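Local coordinates for conserved hypothetical protein NMB0706 (Neisseria meningitidis, PDB 1RV9) that is of unknown function but belongs to the family named for multi-copper polyphenol oxidoreductase laccases and has an alpha-beta-beta-alpha architecture, at residues A[37-42]-A[57-62]; A[47-52]-A[65-70]; A[29-34]-A[69-74]; A[115-120]-A[228-233]. One frame throughout, in Å; residues are numbered along the deposited sequence.

Contact 1: A[37-42]-A[57-62]; sequences GGVSQG and PEAVRR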
loop_
_atom_site.group_PDB
_atom_site.type_symbol
_atom_site.label_atom_id
_atom_site.label_comp_id
_atom_site.label_asym_id
_atom_site.label_seq_id
_atom_site.Cartn_x
_atom_site.Cartn_y
_atom_site.Cartn_z
ATOM N N GLY A 37 7.016 -9.154 -15.187
ATOM C CA GLY A 37 6.533 -8.384 -16.320
ATOM C C GLY A 37 7.357 -7.158 -16.668
ATOM O O GLY A 37 6.978 -6.390 -17.556
ATOM N N GLY A 38 8.487 -6.976 -15.988
ATOM C CA GLY A 38 9.320 -5.814 -16.243
ATOM C C GLY A 38 10.622 -6.082 -16.973
ATOM O O GLY A 38 10.815 -7.157 -17.540
ATOM N N VAL A 39 11.519 -5.100 -16.947
ATOM C CA VAL A 39 12.808 -5.213 -17.626
ATOM C C VAL A 39 14.021 -5.150 -16.701
ATOM O O VAL A 39 15.158 -5.224 -17.168
ATOM C CB VAL A 39 12.978 -4.113 -18.698
ATOM C CG1 VAL A 39 11.844 -4.192 -19.708
ATOM C CG2 VAL A 39 13.021 -2.741 -18.040
ATOM N N SER A 40 13.792 -5.010 -15.397
ATOM C CA SER A 40 14.901 -4.941 -14.449
ATOM C C SER A 40 15.523 -6.313 -14.221
ATOM O O SER A 40 14.891 -7.341 -14.461
ATOM C CB SER A 40 14.430 -4.346 -13.118
ATOM O OG SER A 40 14.027 -3.001 -13.298
ATOM N N GLN A 41 16.762 -6.320 -13.740
ATOM C CA GLN A 41 17.493 -7.565 -13.516
ATOM C C GLN A 41 18.071 -7.691 -12.113
ATOM O O GLN A 41 18.007 -6.763 -11.307
ATOM C CB GLN A 41 18.649 -7.664 -14.511
ATOM C CG GLN A 41 19.668 -6.547 -14.331
ATOM C CD GLN A 41 20.741 -6.542 -15.394
ATOM O OE1 GLN A 41 21.742 -7.258 -15.296
ATOM N NE2 GLN A 41 20.537 -5.735 -16.425
ATOM N N GLY A 42 18.655 -8.852 -11.844
ATOM C CA GLY A 42 19.276 -9.092 -10.555
ATOM C C GLY A 42 18.332 -8.982 -9.378
ATOM O O GLY A 42 17.248 -9.560 -9.382
ATOM N N PRO A 57 17.946 3.738 -13.642
ATOM C CA PRO A 57 16.878 4.709 -13.898
ATOM C C PRO A 57 16.085 4.454 -15.180
ATOM O O PRO A 57 14.858 4.572 -15.192
ATOM C CB PRO A 57 17.628 6.038 -13.928
ATOM C CG PRO A 57 18.728 5.806 -12.937
ATOM C CD PRO A 57 19.208 4.427 -13.318
ATOM N N GLU A 58 16.782 4.107 -16.258
ATOM C CA GLU A 58 16.108 3.845 -17.524
ATOM C C GLU A 58 15.192 2.628 -17.417
ATOM O O GLU A 58 14.107 2.606 -17.996
ATOM C CB GLU A 58 17.126 3.618 -18.644
ATOM C CG GLU A 58 16.486 3.229 -19.966
ATOM C CD GLU A 58 17.502 2.815 -21.010
ATOM O OE1 GLU A 58 18.251 3.687 -21.499
ATOM O OE2 GLU A 58 17.553 1.609 -21.336
ATOM N N ALA A 59 15.638 1.617 -16.677
ATOM C CA ALA A 59 14.851 0.402 -16.495
ATOM C C ALA A 59 13.558 0.721 -15.751
ATOM O O ALA A 59 12.482 0.268 -16.139
ATOM C CB ALA A 59 15.655 -0.637 -15.722
ATOM N N VAL A 60 13.668 1.502 -14.681
ATOM C CA VAL A 60 12.493 1.875 -13.898
ATOM C C VAL A 60 11.506 2.656 -14.758
ATOM O O VAL A 60 10.295 2.458 -14.663
ATOM C CB VAL A 60 12.876 2.736 -12.677
ATOM C CG1 VAL A 60 11.615 3.173 -11.930
ATOM C CG2 VAL A 60 13.784 1.943 -11.754
ATOM N N ARG A 61 12.025 3.548 -15.595
ATOM C CA ARG A 61 11.179 4.345 -16.473
ATOM C C ARG A 61 10.381 3.419 -17.384
ATOM O O ARG A 61 9.189 3.629 -17.615
ATOM C CB ARG A 61 12.039 5.285 -17.322
ATOM C CG ARG A 61 11.258 6.154 -18.293
ATOM C CD ARG A 61 11.963 6.196 -19.641
ATOM N NE ARG A 61 11.299 5.335 -20.617
ATOM C CZ ARG A 61 11.927 4.525 -21.464
ATOM N NH1 ARG A 61 13.251 4.448 -21.463
ATOM N NH2 ARG A 61 11.227 3.795 -22.326
ATOM N N ARG A 62 11.042 2.389 -17.901
ATOM C CA ARG A 62 10.381 1.439 -18.784
ATOM C C ARG A 62 9.326 0.629 -18.029
ATOM O O ARG A 62 8.235 0.387 -18.550
ATOM C CB ARG A 62 11.423 0.518 -19.424
ATOM C CG ARG A 62 12.476 1.282 -20.224
ATOM C CD ARG A 62 13.624 0.376 -20.631
ATOM N NE ARG A 62 13.216 -0.627 -21.609
ATOM C CZ ARG A 62 13.746 -1.843 -21.690
ATOM N NH1 ARG A 62 14.703 -2.208 -20.846
ATOM N NH2 ARG A 62 13.325 -2.693 -22.619
#
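Val39 lies against the flat guanidinium group of Arg62, the two side chains crossing at about a right angle. Its CG1 sits 3.4 Å above the guanidinium plane, displaced toward the rim, while Val39 CG2 comes within 3.3 Å of Arg62 NH1. Arg62 starts with CG anti to its carbonyl carbon (chi1 -59°) and then bends at chi3 (68°), which folds the guanidinium back over the valine. Val39 CG2 also meets Ala59, 4.1 Å from its CB, and touches its carbonyl oxygen. Ser40 adds a lighter touch, its OG lying 3.8 Å from Ala59 CB. No hydrogen bond joins 37-42 to 57-62, and the Ser40 hydroxyl takes its polar partners from nearby, Asp55 OD2 and Asn63 ND2. Asn63 also binds Val39 N through OD1, so a single side chain from the next residue of the helix holds both touching loop residues. The contact thus sets the loop that follows strand 28-33 against the first turns of helix 57-71, with Val60 of the same helix touching Asn48 and Thr51 farther along that loop.

Contact 2: A[47-52]-A[65-70]; sequences LNLGTH and EIVQQQ. With SO4 (sulfate ion), chain B.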
loop_
_atom_site.group_PDB
_atom_site.type_symbol
_atom_site.label_atom_id
_atom_site.label_comp_id
_atom_site.label_asym_id
_atom_site.label_seq_id
_atom_site.Cartn_x
_atom_site.Cartn_y
_atom_site.Cartn_z
ATOM N N LEU A 47 9.695 -6.303 -12.616
ATOM C CA LEU A 47 8.936 -5.047 -12.558
ATOM C C LEU A 47 9.153 -4.077 -11.400
ATOM O O LEU A 47 8.226 -3.774 -10.661
ATOM C CB LEU A 47 7.440 -5.278 -12.788
ATOM C CG LEU A 47 6.570 -4.129 -13.315
ATOM C CD1 LEU A 47 6.865 -3.810 -14.792
ATOM C CD2 LEU A 47 5.107 -4.566 -13.184
ATOM N N ASN A 48 10.363 -3.513 -11.316
ATOM C CA ASN A 48 10.655 -2.548 -10.256
ATOM C C ASN A 48 10.178 -1.152 -10.608
ATOM O O ASN A 48 10.625 -0.557 -11.589
ATOM C CB ASN A 48 12.152 -2.496 -9.955
ATOM C CG ASN A 48 12.508 -1.370 -9.020
ATOM O OD1 ASN A 48 11.811 -1.133 -8.040
ATOM N ND2 ASN A 48 13.606 -0.672 -9.311
ATOM N N LEU A 49 9.273 -0.628 -9.791
ATOM C CA LEU A 49 8.720 0.692 -10.027
ATOM C C LEU A 49 9.326 1.785 -9.156
ATOM O O LEU A 49 8.958 2.950 -9.290
ATOM C CB LEU A 49 7.206 0.645 -9.816
ATOM C CG LEU A 49 6.479 -0.375 -10.696
ATOM C CD1 LEU A 49 5.042 -0.536 -10.223
ATOM C CD2 LEU A 49 6.526 0.077 -12.146
ATOM N N GLY A 50 10.257 1.419 -8.274
ATOM C CA GLY A 50 10.874 2.404 -7.397
ATOM C C GLY A 50 12.151 3.020 -7.940
ATOM O O GLY A 50 13.036 2.312 -8.416
ATOM N N THR A 51 12.247 4.345 -7.858
ATOM C CA THR A 51 13.417 5.070 -8.350
ATOM C C THR A 51 14.405 5.378 -7.230
ATOM O O THR A 51 15.443 5.997 -7.466
ATOM C CB THR A 51 13.016 6.420 -8.964
ATOM O OG1 THR A 51 12.415 7.237 -7.952
ATOM C CG2 THR A 51 12.033 6.227 -10.103
ATOM N N HIS A 52 14.080 4.940 -6.020
ATOM C CA HIS A 52 14.908 5.206 -4.846
ATOM C C HIS A 52 15.579 3.970 -4.256
ATOM O O HIS A 52 16.017 3.998 -3.103
ATOM C CB HIS A 52 14.037 5.843 -3.762
ATOM C CG HIS A 52 12.937 4.945 -3.275
ATOM N ND1 HIS A 52 11.946 4.461 -4.105
ATOM C CD2 HIS A 52 12.685 4.427 -2.049
ATOM C CE1 HIS A 52 11.133 3.685 -3.411
ATOM N NE2 HIS A 52 11.559 3.647 -2.161
ATOM N N GLU A 65 6.340 2.597 -17.613
ATOM C CA GLU A 65 5.644 2.727 -18.887
ATOM C C GLU A 65 4.747 1.515 -19.082
ATOM O O GLU A 65 3.608 1.633 -19.538
ATOM C CB GLU A 65 6.642 2.788 -20.035
ATOM C CG GLU A 65 7.212 4.151 -20.278
ATOM C CD GLU A 65 8.166 4.158 -21.444
ATOM O OE1 GLU A 65 7.887 3.472 -22.451
ATOM O OE2 GLU A 65 9.188 4.862 -21.358
ATOM N N ILE A 66 5.282 0.345 -18.749
ATOM C CA ILE A 66 4.540 -0.901 -18.869
ATOM C C ILE A 66 3.280 -0.824 -18.011
ATOM O O ILE A 66 2.203 -1.258 -18.425
ATOM C CB ILE A 66 5.403 -2.103 -18.419
ATOM C CG1 ILE A 66 6.541 -2.320 -19.420
ATOM C CG2 ILE A 66 4.554 -3.362 -18.321
ATOM C CD1 ILE A 66 7.536 -3.381 -18.998
ATOM N N VAL A 67 3.415 -0.261 -16.816
ATOM C CA VAL A 67 2.273 -0.133 -15.923
ATOM C C VAL A 67 1.270 0.884 -16.458
ATOM O O VAL A 67 0.064 0.646 -16.422
ATOM C CB VAL A 67 2.719 0.276 -14.496
ATOM C CG1 VAL A 67 1.513 0.710 -13.668
ATOM C CG2 VAL A 67 3.405 -0.899 -13.822
ATOM N N GLN A 68 1.762 2.011 -16.964
ATOM C CA GLN A 68 0.870 3.034 -17.495
ATOM C C GLN A 68 0.039 2.468 -18.639
ATOM O O GLN A 68 -1.147 2.780 -18.763
ATOM C CB GLN A 68 1.659 4.246 -17.984
ATOM C CG GLN A 68 0.780 5.456 -18.264
ATOM C CD GLN A 68 1.573 6.646 -18.754
ATOM O OE1 GLN A 68 1.975 6.704 -19.917
ATOM N NE2 GLN A 68 1.815 7.601 -17.862
ATOM N N GLN A 69 0.662 1.636 -19.472
ATOM C CA GLN A 69 -0.034 1.011 -20.594
ATOM C C GLN A 69 -1.217 0.205 -20.079
ATOM O O GLN A 69 -2.281 0.174 -20.700
ATOM C CB GLN A 69 0.909 0.083 -21.364
ATOM C CG GLN A 69 2.004 0.800 -22.128
ATOM C CD GLN A 69 1.452 1.743 -23.178
ATOM O OE1 GLN A 69 0.719 1.329 -24.078
ATOM N NE2 GLN A 69 1.802 3.021 -23.068
ATOM N N GLN A 70 -1.020 -0.453 -18.942
ATOM C CA GLN A 70 -2.067 -1.259 -18.331
ATOM C C GLN A 70 -3.166 -0.390 -17.733
ATOM O O GLN A 70 -4.350 -0.691 -17.864
ATOM C CB GLN A 70 -1.479 -2.149 -17.232
ATOM C CG GLN A 70 -0.677 -3.338 -17.733
ATOM C CD GLN A 70 -1.529 -4.320 -18.513
ATOM O OE1 GLN A 70 -2.601 -4.721 -18.062
ATOM N NE2 GLN A 70 -1.052 -4.718 -19.688
HETATM S S SO4 B . 11.521 2.430 1.727
HETATM O O1 SO4 B . 12.670 3.273 2.116
HETATM O O2 SO4 B . 11.490 2.290 0.257
HETATM O O3 SO4 B . 11.659 1.100 2.342
HETATM O O4 SO4 B . 10.270 3.062 2.179
#
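The loop between strand 28-33 and helix 57-71 doubles back onto that helix as part of one side of the alpha-beta-beta-alpha fold: Leu47 packs on Ile66 and Val67, Leu49 on Val67. Val67 CG2 is the common point: Leu49 CD2 approaches it to 3.7 Å, and Leu47 CD2 lies 4.1 Å from the same methyl. The other branch of Leu47 works separately, with CD1 at 4.2 Å from Ile66 CG2. The two leucines reach the helix by different routes, Leu47 with CG anti to its backbone N (chi1 -156°) and Leu49 with CG anti to its carbonyl carbon. Val67 also touches Leu31 and Leu251, which carries the packing onto strands 28-33 and 248-254.

Between and beyond the leucines the loop is shaped by an Asx turn. Asn48 OD1 accepts from Gly50 N at 3.0 Å, the donor standing well above the carbonyl plane, and it also binds Arg247 N; Asn48 ND2 bonds to Asp55 OD2 and weakly to Gly50 O. With bonds at both OD1 and ND2, the orientation of the buried amide is well defined. Farther along, His52 meets a sulfate, probably from the crystallisation liquor, that His82 and Arg247 also bind: His52 NE2 donates to sulfate O2 over 2.8 Å, the oxygen lying at the ring edge, in plane.

Contact 3: A[29-34]-A[69-74]; sequences KTLITT and QQVGLP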
loop_
_atom_site.group_PDB
_atom_site.type_symbol
_atom_site.label_atom_id
_atom_site.label_comp_id
_atom_site.label_asym_id
_atom_site.label_seq_id
_atom_site.Cartn_x
_atom_site.Cartn_y
_atom_site.Cartn_z
ATOM N N LYS A 29 -11.375 0.675 -10.488
ATOM C CA LYS A 29 -10.392 -0.259 -11.004
ATOM C C LYS A 29 -9.159 -0.300 -10.123
ATOM O O LYS A 29 -8.774 0.710 -9.531
ATOM C CB LYS A 29 -9.980 0.150 -12.417
ATOM C CG LYS A 29 -11.138 0.293 -13.390
ATOM C CD LYS A 29 -11.868 -1.020 -13.558
ATOM C CE LYS A 29 -12.961 -0.902 -14.605
ATOM N NZ LYS A 29 -13.650 -2.202 -14.805
ATOM N N THR A 30 -8.541 -1.472 -10.042
ATOM C CA THR A 30 -7.331 -1.633 -9.255
ATOM C C THR A 30 -6.296 -2.449 -10.015
ATOM O O THR A 30 -6.622 -3.236 -10.904
ATOM C CB THR A 30 -7.590 -2.350 -7.903
ATOM O OG1 THR A 30 -8.126 -3.658 -8.142
ATOM C CG2 THR A 30 -8.549 -1.551 -7.045
ATOM N N LEU A 31 -5.039 -2.240 -9.658
ATOM C CA LEU A 31 -3.954 -2.985 -10.267
ATOM C C LEU A 31 -2.948 -3.230 -9.159
ATOM O O LEU A 31 -2.378 -2.286 -8.606
ATOM C CB LEU A 31 -3.300 -2.196 -11.405
ATOM C CG LEU A 31 -2.265 -2.991 -12.211
ATOM C CD1 LEU A 31 -2.980 -4.057 -13.026
ATOM C CD2 LEU A 31 -1.485 -2.064 -13.132
ATOM N N ILE A 32 -2.769 -4.498 -8.812
ATOM C CA ILE A 32 -1.821 -4.901 -7.786
ATOM C C ILE A 32 -0.703 -5.558 -8.577
ATOM O O ILE A 32 -0.834 -6.704 -9.000
ATOM C CB ILE A 32 -2.449 -5.930 -6.823
ATOM C CG1 ILE A 32 -3.704 -5.334 -6.173
ATOM C CG2 ILE A 32 -1.432 -6.358 -5.769
ATOM C CD1 ILE A 32 -3.456 -4.066 -5.376
ATOM N N THR A 33 0.388 -4.836 -8.800
ATOM C CA THR A 33 1.476 -5.398 -9.587
ATOM C C THR A 33 2.298 -6.421 -8.821
ATOM O O THR A 33 2.315 -6.438 -7.588
ATOM C CB THR A 33 2.423 -4.297 -10.128
ATOM O OG1 THR A 33 3.240 -3.790 -9.066
ATOM C CG2 THR A 33 1.616 -3.150 -10.725
ATOM N N THR A 34 2.952 -7.300 -9.571
ATOM C CA THR A 34 3.815 -8.313 -8.986
ATOM C C THR A 34 5.209 -7.945 -9.466
ATOM O O THR A 34 5.376 -6.971 -10.203
ATOM C CB THR A 34 3.464 -9.735 -9.477
ATOM O OG1 THR A 34 3.738 -9.840 -10.880
ATOM C CG2 THR A 34 1.992 -10.040 -9.225
ATOM N N GLN A 69 0.662 1.636 -19.472
ATOM C CA GLN A 69 -0.034 1.011 -20.594
ATOM C C GLN A 69 -1.217 0.205 -20.079
ATOM O O GLN A 69 -2.281 0.174 -20.700
ATOM C CB GLN A 69 0.909 0.083 -21.364
ATOM C CG GLN A 69 2.004 0.800 -22.128
ATOM C CD GLN A 69 1.452 1.743 -23.178
ATOM O OE1 GLN A 69 0.719 1.329 -24.078
ATOM N NE2 GLN A 69 1.802 3.021 -23.068
ATOM N N GLN A 70 -1.020 -0.453 -18.942
ATOM C CA GLN A 70 -2.067 -1.259 -18.331
ATOM C C GLN A 70 -3.166 -0.390 -17.733
ATOM O O GLN A 70 -4.350 -0.691 -17.864
ATOM C CB GLN A 70 -1.479 -2.149 -17.232
ATOM C CG GLN A 70 -0.677 -3.338 -17.733
ATOM C CD GLN A 70 -1.529 -4.320 -18.513
ATOM O OE1 GLN A 70 -2.601 -4.721 -18.062
ATOM N NE2 GLN A 70 -1.052 -4.718 -19.688
ATOM N N VAL A 71 -2.764 0.695 -17.083
ATOM C CA VAL A 71 -3.710 1.599 -16.436
ATOM C C VAL A 71 -4.491 2.482 -17.403
ATOM O O VAL A 71 -5.715 2.583 -17.309
ATOM C CB VAL A 71 -2.987 2.498 -15.417
ATOM C CG1 VAL A 71 -3.985 3.420 -14.725
ATOM C CG2 VAL A 71 -2.262 1.631 -14.396
ATOM N N GLY A 72 -3.784 3.127 -18.327
ATOM C CA GLY A 72 -4.452 3.992 -19.285
ATOM C C GLY A 72 -4.615 5.411 -18.774
ATOM O O GLY A 72 -5.319 6.220 -19.377
ATOM N N LEU A 73 -3.969 5.704 -17.649
ATOM C CA LEU A 73 -4.014 7.028 -17.028
ATOM C C LEU A 73 -2.666 7.329 -16.395
ATOM O O LEU A 73 -1.891 6.416 -16.109
ATOM C CB LEU A 73 -5.054 7.073 -15.898
ATOM C CG LEU A 73 -6.556 7.018 -16.158
ATOM C CD1 LEU A 73 -7.283 6.860 -14.823
ATOM C CD2 LEU A 73 -7.005 8.288 -16.865
ATOM N N PRO A 74 -2.356 8.619 -16.183
ATOM C CA PRO A 74 -1.069 8.915 -15.550
ATOM C C PRO A 74 -1.156 8.390 -14.112
ATOM O O PRO A 74 -2.235 8.389 -13.512
ATOM C CB PRO A 74 -0.983 10.442 -15.625
ATOM C CG PRO A 74 -2.427 10.874 -15.668
ATOM C CD PRO A 74 -3.048 9.856 -16.586
#
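Thr34 OG1, just past the end of strand 28-33, is gripped twice, by Asn16 O and by Asn36 N; farther back on that strand, Leu31 packs on Gln70 and Val71. The meeting itself has no polar bond. Leu31 sends one branch to the helix: its CD2 is 4.0 Å from Val71 CG2 and 4.1 Å from Gln70 CB. The methyl therefore rests between two consecutive residues of the last helical turn. With CG anti to the backbone N (chi1 -173°), Leu31 stretches away from the strand toward that turn. Its side chain crosses Gln70 at about a right angle.

Gln70 contributes the foot of its chain. Beyond CB the chain bends at chi2 (-64°), and the residue also lies on Phe17, which Leu31 touches as well. Val71 presents CG2 rather than CG1, and its CA lies 7.7 Å from Leu31 CA, the nearest approach of the two backbones. Gly72, with a positive phi of 88°, is the first residue to leave helical geometry at the end of helix 57-71.

On the strand side, Leu31 is fixed by backbone bonds to Leu251, and Thr33 OG1 bonds to Ala249 N, which ties 28-33 to strand 248-254. Between strand and helix there is just contact of methyl and methylene groups, consistent with a helix end held here by apolar burial, with no hydrogen bond between the two segments.

Contact 4: A[115-120]-A[228-233]; sequences TADCLP and CTVLER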
loop_
_atom_site.group_PDB
_atom_site.type_symbol
_atom_site.label_atom_id
_atom_site.label_comp_id
_atom_site.label_asym_id
_atom_site.label_seq_id
_atom_site.Cartn_x
_atom_site.Cartn_y
_atom_site.Cartn_z
ATOM N N THR A 115 5.581 -0.588 -2.605
ATOM C CA THR A 115 5.992 -1.338 -1.423
ATOM C C THR A 115 6.809 -2.589 -1.738
ATOM O O THR A 115 6.881 -3.033 -2.882
ATOM C CB THR A 115 4.755 -1.810 -0.623
ATOM O OG1 THR A 115 4.019 -2.753 -1.410
ATOM C CG2 THR A 115 3.843 -0.637 -0.287
ATOM N N ALA A 116 7.406 -3.148 -0.690
ATOM C CA ALA A 116 8.186 -4.381 -0.754
ATOM C C ALA A 116 8.262 -4.893 0.685
ATOM O O ALA A 116 9.346 -5.116 1.219
ATOM C CB ALA A 116 9.588 -4.117 -1.309
ATOM N N ASP A 117 7.081 -5.043 1.293
ATOM C CA ASP A 117 6.865 -5.517 2.670
ATOM C C ASP A 117 5.855 -4.626 3.387
ATOM O O ASP A 117 4.951 -5.118 4.062
ATOM C CB ASP A 117 8.153 -5.534 3.509
ATOM C CG ASP A 117 8.991 -6.789 3.298
ATOM O OD1 ASP A 117 8.538 -7.731 2.610
ATOM O OD2 ASP A 117 10.117 -6.828 3.836
ATOM N N CYS A 118 6.009 -3.312 3.249
ATOM C CA CYS A 118 5.085 -2.399 3.912
ATOM C C CYS A 118 3.673 -2.605 3.384
ATOM O O CYS A 118 3.474 -3.061 2.261
ATOM C CB CYS A 118 5.528 -0.947 3.728
ATOM S SG CYS A 118 7.022 -0.538 4.668
ATOM N N LEU A 119 2.687 -2.252 4.198
ATOM C CA LEU A 119 1.298 -2.458 3.824
ATOM C C LEU A 119 0.651 -1.424 2.911
ATOM O O LEU A 119 0.606 -0.242 3.241
ATOM C CB LEU A 119 0.447 -2.574 5.090
ATOM C CG LEU A 119 -1.056 -2.750 4.873
ATOM C CD1 LEU A 119 -1.338 -4.138 4.305
ATOM C CD2 LEU A 119 -1.784 -2.549 6.198
ATOM N N PRO A 120 0.157 -1.860 1.739
ATOM C CA PRO A 120 -0.503 -0.934 0.817
ATOM C C PRO A 120 -1.993 -1.034 1.138
ATOM O O PRO A 120 -2.512 -2.136 1.313
ATOM C CB PRO A 120 -0.208 -1.516 -0.574
ATOM C CG PRO A 120 0.584 -2.802 -0.329
ATOM C CD PRO A 120 0.358 -3.174 1.107
ATOM N N CYS A 228 1.897 -12.860 1.707
ATOM C CA CYS A 228 3.085 -12.615 2.513
ATOM C C CYS A 228 4.160 -12.346 1.477
ATOM O O CYS A 228 4.523 -13.226 0.696
ATOM C CB CYS A 228 3.511 -13.812 3.362
ATOM S SG CYS A 228 5.068 -13.436 4.238
ATOM N N THR A 229 4.653 -11.116 1.454
ATOM C CA THR A 229 5.676 -10.740 0.497
ATOM C C THR A 229 6.970 -11.529 0.679
ATOM O O THR A 229 7.716 -11.729 -0.277
ATOM C CB THR A 229 5.976 -9.240 0.595
ATOM O OG1 THR A 229 6.251 -8.896 1.959
ATOM C CG2 THR A 229 4.786 -8.432 0.107
ATOM N N VAL A 230 7.236 -11.985 1.899
ATOM C CA VAL A 230 8.454 -12.748 2.154
ATOM C C VAL A 230 8.349 -14.176 1.618
ATOM O O VAL A 230 9.247 -14.657 0.925
ATOM C CB VAL A 230 8.779 -12.797 3.666
ATOM C CG1 VAL A 230 9.917 -13.773 3.930
ATOM C CG2 VAL A 230 9.164 -11.412 4.152
ATOM N N LEU A 231 7.244 -14.843 1.929
ATOM C CA LEU A 231 7.031 -16.218 1.489
ATOM C C LEU A 231 6.850 -16.378 -0.020
ATOM O O LEU A 231 7.366 -17.324 -0.614
ATOM C CB LEU A 231 5.820 -16.813 2.217
ATOM C CG LEU A 231 5.425 -18.252 1.868
ATOM C CD1 LEU A 231 6.592 -19.189 2.135
ATOM C CD2 LEU A 231 4.215 -18.663 2.697
ATOM N N GLU A 232 6.131 -15.452 -0.644
ATOM C CA GLU A 232 5.869 -15.535 -2.079
ATOM C C GLU A 232 6.944 -14.861 -2.922
ATOM O O GLU A 232 6.681 -13.888 -3.633
ATOM C CB GLU A 232 4.502 -14.927 -2.362
ATOM C CG GLU A 232 3.389 -15.664 -1.634
ATOM C CD GLU A 232 2.076 -14.929 -1.682
ATOM O OE1 GLU A 232 1.675 -14.504 -2.783
ATOM O OE2 GLU A 232 1.443 -14.784 -0.616
ATOM N N ARG A 233 8.153 -15.410 -2.863
ATOM C CA ARG A 233 9.292 -14.852 -3.579
ATOM C C ARG A 233 9.189 -14.806 -5.097
ATOM O O ARG A 233 9.836 -13.976 -5.734
ATOM C CB ARG A 233 10.572 -15.590 -3.180
ATOM C CG ARG A 233 10.598 -17.067 -3.518
ATOM C CD ARG A 233 11.901 -17.681 -3.025
ATOM N NE ARG A 233 12.035 -19.086 -3.392
ATOM C CZ ARG A 233 13.059 -19.853 -3.031
ATOM N NH1 ARG A 233 14.037 -19.346 -2.290
ATOM N NH2 ARG A 233 13.110 -21.123 -3.410
#
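Asp117 and Thr229 carry this contact, and the chain approaches it from Thr115, at the end of strand 110-115. Ala116 turns its CB away from 228-233. Asp117 then takes an unusual backbone shape (phi 134°), and its carboxylate reaches across to the threonine. Thr229 OG1 donates to Asp117 OD1 at 2.6 Å, meeting it on the anti side, 19° out of the carboxylate plane. The threonine hydroxyl stands between its own backbone N and carbonyl carbon (chi1 52°), which turns OG1 toward Asp117, and Val230 CG2 lies 4.0 Å from the same OD1. Ser238 OG also bonds to OD1 and Arg240 N to OD2, so both carboxylate oxygens of this buried residue are satisfied, which should restrict its rotation. Cys118 points away from the contact and touches His135; with Asp100 these form an arrangement resembling a Cys-His-Asp triad, though no such role is established. Leu119 and Pro120 begin strand 119-125. The contact thus joins the turn between strands 110-115 and 119-125, which lie in different sheets, to the loop running from strand 221-224 to helix 239-242.

Contacts 1, 2 and 3 follow helix 57-71 from its first turns to its C-terminal end, and contact 4 stands apart. Centres of contacts 1 and 2 are about 8 Å apart and those of 2 and 3 about 9 Å, the centres of contacts 1 and 3 about 17 Å. The segments of contacts 1 and 2 alternate along the chain, contact 1 is nested within the loop closed by contact 3, and contacts 2 and 3 share Gln69 and Gln70. One helix is therefore tied successively to the long preceding loop and to strand 28-33. Contact 4 comes later in sequence, its centre about 17 to 19 Å from the others, and joins the region between the two larger sheets to a loop over a hundred residues later in the chain.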